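Local coordinates for enoyl-CoA hydratase/carnithine racemase (Magnetospirillum magneticum, PDB 4NEK) that probably acts on enoyl-CoA thioesters, by hydration or double-bond isomerisation, as a member of the crotonase-like enoyl-CoA hydratase/isomerase family, at the interface of chains A and B. Residues are numbered along the deposited sequence; one frame, centred on the assembly and turned at random. Chains: chain A/B, Enoyl-CoA hydratase/carnithine racemase.

Contact 1: the interface of chains A and B. Residues chain A 197, 200-201, 204; chain B 129, 132-134.
A:Ile200 packs against the flat peptide group between B:Gly132 and B:Ile133: its CG1 and CD1 lie over one face of the peptide, above the carbonyl O of B:Gly132, with CD1 3.4 Å from that oxygen. A:Pro197, a compact, puckered ring, turns its CG–CD side towards B:Ile129, where CD comes within 3.8 Å of that residue's carbonyl O and also meets its terminal methyl.

Subunit packing in the crotonase family is illustrated by this largely aliphatic patch, in which the first turns of helix 198-208 of chain A receive the 3-10 helix 128-131 of chain B and the loop after it. B:Ile129 supplies the inserted group. With CG1 anti to the backbone N (chi1 -176°), its CD1 is carried deep among chain A atoms, 3.9 Å from the backbone N of A:Leu201 and 4.0 Å from CG2 of A:Ile200. The leucine's CD1 and the CD1 of A:Ile204 border the same methyl, the latter side chain crossing B:Ile129 obliquely.

Branching lets A:Ile200 serve two neighbours. While its longer arm, folded at chi2 (-56°), goes to B:Gly132, its CG2 methyl sits 3.4 Å from the carbonyl O of B:Ile133. One helical turn on, A:Ile204 runs antiparallel to B:Val134, CG1 against CG1 at 3.9 Å, and its CD1 lies 3.7 Å from O of B:Ile133.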
loop_
_atom_site.group_PDB
_atom_site.type_symbol
_atom_site.label_atom_id
_atom_site.label_comp_id
_atom_site.label_asym_id
_atom_site.label_seq_id
_atom_site.Cartn_x
_atom_site.Cartn_y
_atom_site.Cartn_z
ATOM N N PRO A 197 14.129 -12.941 27.696
ATOM C CA PRO A 197 14.396 -14.147 28.420
ATOM C C PRO A 197 14.305 -15.359 27.529
ATOM O O PRO A 197 13.235 -15.720 27.096
ATOM C CB PRO A 197 13.293 -14.173 29.499
ATOM C CG PRO A 197 12.231 -13.302 28.996
ATOM C CD PRO A 197 12.922 -12.257 28.195
ATOM N N ILE A 200 11.583 -18.280 27.856
ATOM C CA ILE A 200 10.263 -17.842 27.416
ATOM C C ILE A 200 10.199 -17.602 25.903
ATOM O O ILE A 200 9.252 -18.022 25.215
ATOM C CB ILE A 200 9.882 -16.517 28.054
ATOM C CG1 ILE A 200 10.062 -16.560 29.557
ATOM C CG2 ILE A 200 8.448 -16.165 27.682
ATOM C CD1 ILE A 200 9.311 -17.680 30.244
ATOM N N LEU A 201 11.200 -16.915 25.373
ATOM C CA LEU A 201 11.226 -16.591 23.942
ATOM C C LEU A 201 11.120 -17.833 23.069
ATOM O O LEU A 201 10.386 -17.865 22.096
ATOM C CB LEU A 201 12.512 -15.853 23.592
ATOM C CG LEU A 201 12.508 -15.196 22.226
ATOM C CD1 LEU A 201 11.327 -14.256 22.006
ATOM C CD2 LEU A 201 13.761 -14.388 22.057
ATOM N N ILE A 204 7.604 -19.071 23.039
ATOM C CA ILE A 204 6.788 -18.250 22.161
ATOM C C ILE A 204 6.977 -18.664 20.695
ATOM O O ILE A 204 6.012 -18.848 19.976
ATOM C CB ILE A 204 7.096 -16.755 22.352
ATOM C CG1 ILE A 204 6.547 -16.331 23.713
ATOM C CG2 ILE A 204 6.427 -15.932 21.266
ATOM C CD1 ILE A 204 6.842 -14.894 24.073
ATOM N N ILE B 129 6.320 -11.041 26.124
ATOM C CA ILE B 129 7.729 -11.387 26.263
ATOM C C ILE B 129 8.452 -10.500 27.257
ATOM O O ILE B 129 9.358 -10.955 27.973
ATOM C CB ILE B 129 8.463 -11.340 24.906
ATOM C CG1 ILE B 129 9.919 -11.807 25.033
ATOM C CG2 ILE B 129 8.465 -9.960 24.303
ATOM C CD1 ILE B 129 10.086 -13.189 25.649
ATOM N N GLY B 132 8.144 -11.684 30.756
ATOM C CA GLY B 132 8.490 -13.089 30.988
ATOM C C GLY B 132 7.344 -14.087 30.830
ATOM O O GLY B 132 7.352 -15.167 31.438
ATOM N N ILE B 133 6.342 -13.739 30.041
ATOM C CA ILE B 133 5.250 -14.660 29.811
ATOM C C ILE B 133 4.982 -14.866 28.320
ATOM O O ILE B 133 5.606 -14.249 27.482
ATOM C CB ILE B 133 4.001 -14.201 30.553
ATOM C CG1 ILE B 133 3.553 -12.840 30.060
ATOM C CG2 ILE B 133 4.303 -14.117 32.049
ATOM C CD1 ILE B 133 2.257 -12.362 30.687
ATOM N N VAL B 134 4.045 -15.750 28.015
ATOM C CA VAL B 134 3.667 -16.027 26.662
ATOM C C VAL B 134 2.317 -15.440 26.301
ATOM O O VAL B 134 1.520 -15.071 27.155
ATOM C CB VAL B 134 3.642 -17.543 26.376
ATOM C CG1 VAL B 134 4.991 -18.165 26.744
ATOM C CG2 VAL B 134 2.468 -18.233 27.078
#

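Contact 2: the interface of chains A and B. Residues chain A 114, 204-205, 208; chain B 149, 152-153, 156-157.
A:Asp114 and B:His149 form a hydrogen bond across this patch, where the C-terminal part of helix 198-208 of chain A packs against helix 149-156 of chain B. The imidazole NE2 donates in a nearly straight line (166° at H) to carboxylate OD1 over 2.8 Å. The acceptor lies close to the ring plane, whereas the nitrogen meets OD1 on its anti side, with the carboxylate turned 55° from the imidazole. Within chain A, NZ of the extended A:Lys205 forms a salt bridge with OD2, 2.8 Å away, which accepts through its syn lone pair. Both oxygens are thus gripped, which restrains carboxylate rotation and probably favours its negative charge. A leucine in place of B:His149 would probably deprive OD1 of this cross-subunit donor and leave the carboxylate freer to turn.

Apolar packing lies beside this pair. A:Met208, a selenomethionine, bends at chi3 (79°) and brings its CE methyl 3.6 Å from CB of B:Ala152 and 3.5 Å from the imidazole ND1. Its selenium lies 3.9 Å from CG of B:Met157, also a selenomethionine, whose CE turns to CG of A:Asp114. A:Ile204 adds its CG2 branch, 3.9 Å from CG of B:Met157.

Together, a directional bond and shape-fitted side chains link two subunits and probably help set their register in the deposited six-copy assembly.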
loop_
_atom_site.group_PDB
_atom_site.type_symbol
_atom_site.label_atom_id
_atom_site.label_comp_id
_atom_site.label_asym_id
_atom_site.label_seq_id
_atom_site.Cartn_x
_atom_site.Cartn_y
_atom_site.Cartn_z
ATOM N N ASP A 114 12.867 -15.775 11.747
ATOM C CA ASP A 114 11.943 -15.052 12.602
ATOM C C ASP A 114 11.899 -13.572 12.248
ATOM O O ASP A 114 10.846 -12.999 12.290
ATOM C CB ASP A 114 12.335 -15.260 14.038
ATOM C CG ASP A 114 12.318 -16.755 14.429
ATOM O OD1 ASP A 114 11.208 -17.325 14.520
ATOM O OD2 ASP A 114 13.409 -17.367 14.568
ATOM N N ILE A 204 7.604 -19.071 23.039
ATOM C CA ILE A 204 6.788 -18.250 22.161
ATOM C C ILE A 204 6.977 -18.664 20.695
ATOM O O ILE A 204 6.012 -18.848 19.976
ATOM C CB ILE A 204 7.096 -16.755 22.352
ATOM C CG1 ILE A 204 6.547 -16.331 23.713
ATOM C CG2 ILE A 204 6.427 -15.932 21.266
ATOM C CD1 ILE A 204 6.842 -14.894 24.073
ATOM N N LYS A 205 8.228 -18.828 20.294
ATOM C CA LYS A 205 8.518 -19.240 18.956
ATOM C C LYS A 205 7.879 -20.593 18.692
ATOM O O LYS A 205 7.286 -20.807 17.634
ATOM C CB LYS A 205 10.024 -19.284 18.705
ATOM C CG LYS A 205 10.358 -19.846 17.354
ATOM C CD LYS A 205 11.801 -19.598 16.996
ATOM C CE LYS A 205 12.122 -20.407 15.767
ATOM N NZ LYS A 205 13.444 -20.105 15.173
HETATM N N MSE A 208 4.183 -20.256 18.185
HETATM C CA MSE A 208 3.902 -19.600 16.912
HETATM C C MSE A 208 4.033 -20.571 15.795
HETATM O O MSE A 208 3.314 -20.481 14.829
HETATM C CB MSE A 208 4.877 -18.447 16.624
HETATM C CG MSE A 208 4.505 -17.220 17.465
HETATM SE SE MSE A 208 5.948 -15.862 17.241
HETATM C CE MSE A 208 5.401 -15.161 15.470
ATOM N N HIS B 149 4.698 -14.948 9.721
ATOM C CA HIS B 149 5.498 -15.224 10.902
ATOM C C HIS B 149 6.452 -14.058 11.285
ATOM O O HIS B 149 6.623 -13.753 12.448
ATOM C CB HIS B 149 6.298 -16.498 10.703
ATOM C CG HIS B 149 7.123 -16.845 11.891
ATOM N ND1 HIS B 149 6.585 -17.403 13.026
ATOM C CD2 HIS B 149 8.426 -16.639 12.154
ATOM C CE1 HIS B 149 7.535 -17.575 13.923
ATOM N NE2 HIS B 149 8.653 -17.090 13.428
ATOM N N ALA B 152 4.575 -10.991 12.660
ATOM C CA ALA B 152 4.067 -11.413 13.973
ATOM C C ALA B 152 5.176 -11.555 14.982
ATOM O O ALA B 152 4.959 -11.297 16.135
ATOM C CB ALA B 152 3.316 -12.728 13.871
ATOM N N ALA B 153 6.385 -11.914 14.559
ATOM C CA ALA B 153 7.533 -11.899 15.459
ATOM C C ALA B 153 7.868 -10.514 15.960
ATOM O O ALA B 153 8.315 -10.402 17.085
ATOM C CB ALA B 153 8.769 -12.487 14.807
ATOM N N LEU B 156 5.282 -10.288 18.840
ATOM C CA LEU B 156 5.290 -11.248 19.904
ATOM C C LEU B 156 6.657 -11.568 20.439
ATOM O O LEU B 156 6.797 -11.880 21.629
ATOM C CB LEU B 156 4.650 -12.539 19.433
ATOM C CG LEU B 156 3.194 -12.417 18.973
ATOM C CD1 LEU B 156 2.628 -13.769 18.609
ATOM C CD2 LEU B 156 2.312 -11.784 20.037
HETATM N N MSE B 157 7.674 -11.530 19.591
HETATM C CA MSE B 157 9.000 -11.904 20.030
HETATM C C MSE B 157 9.815 -10.691 20.391
HETATM O O MSE B 157 10.476 -10.683 21.421
HETATM C CB MSE B 157 9.646 -12.766 18.980
HETATM C CG MSE B 157 8.989 -14.165 18.933
HETATM SE SE MSE B 157 9.776 -15.307 17.471
HETATM C CE MSE B 157 11.640 -15.293 18.049
#

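Contact 1 and contact 2 are successive stretches of one A–B interface, their C-alpha centres about 10 Å apart. Helix 198-208 of chain A runs through both, and A:Ile204 belongs to each, its CD1 reaching into both, CG1 serving contact 1 and CG2 contact 2. Contact 1 takes the start of that helix and is mostly aliphatic packing; contact 2 takes its later turns and adds a directional hydrogen bond across the interface. The interface is not an exact two-fold, so the two chains contribute different surfaces, as would suit cyclic packing within the six-copy assembly and the trimers typical of the crotonase family.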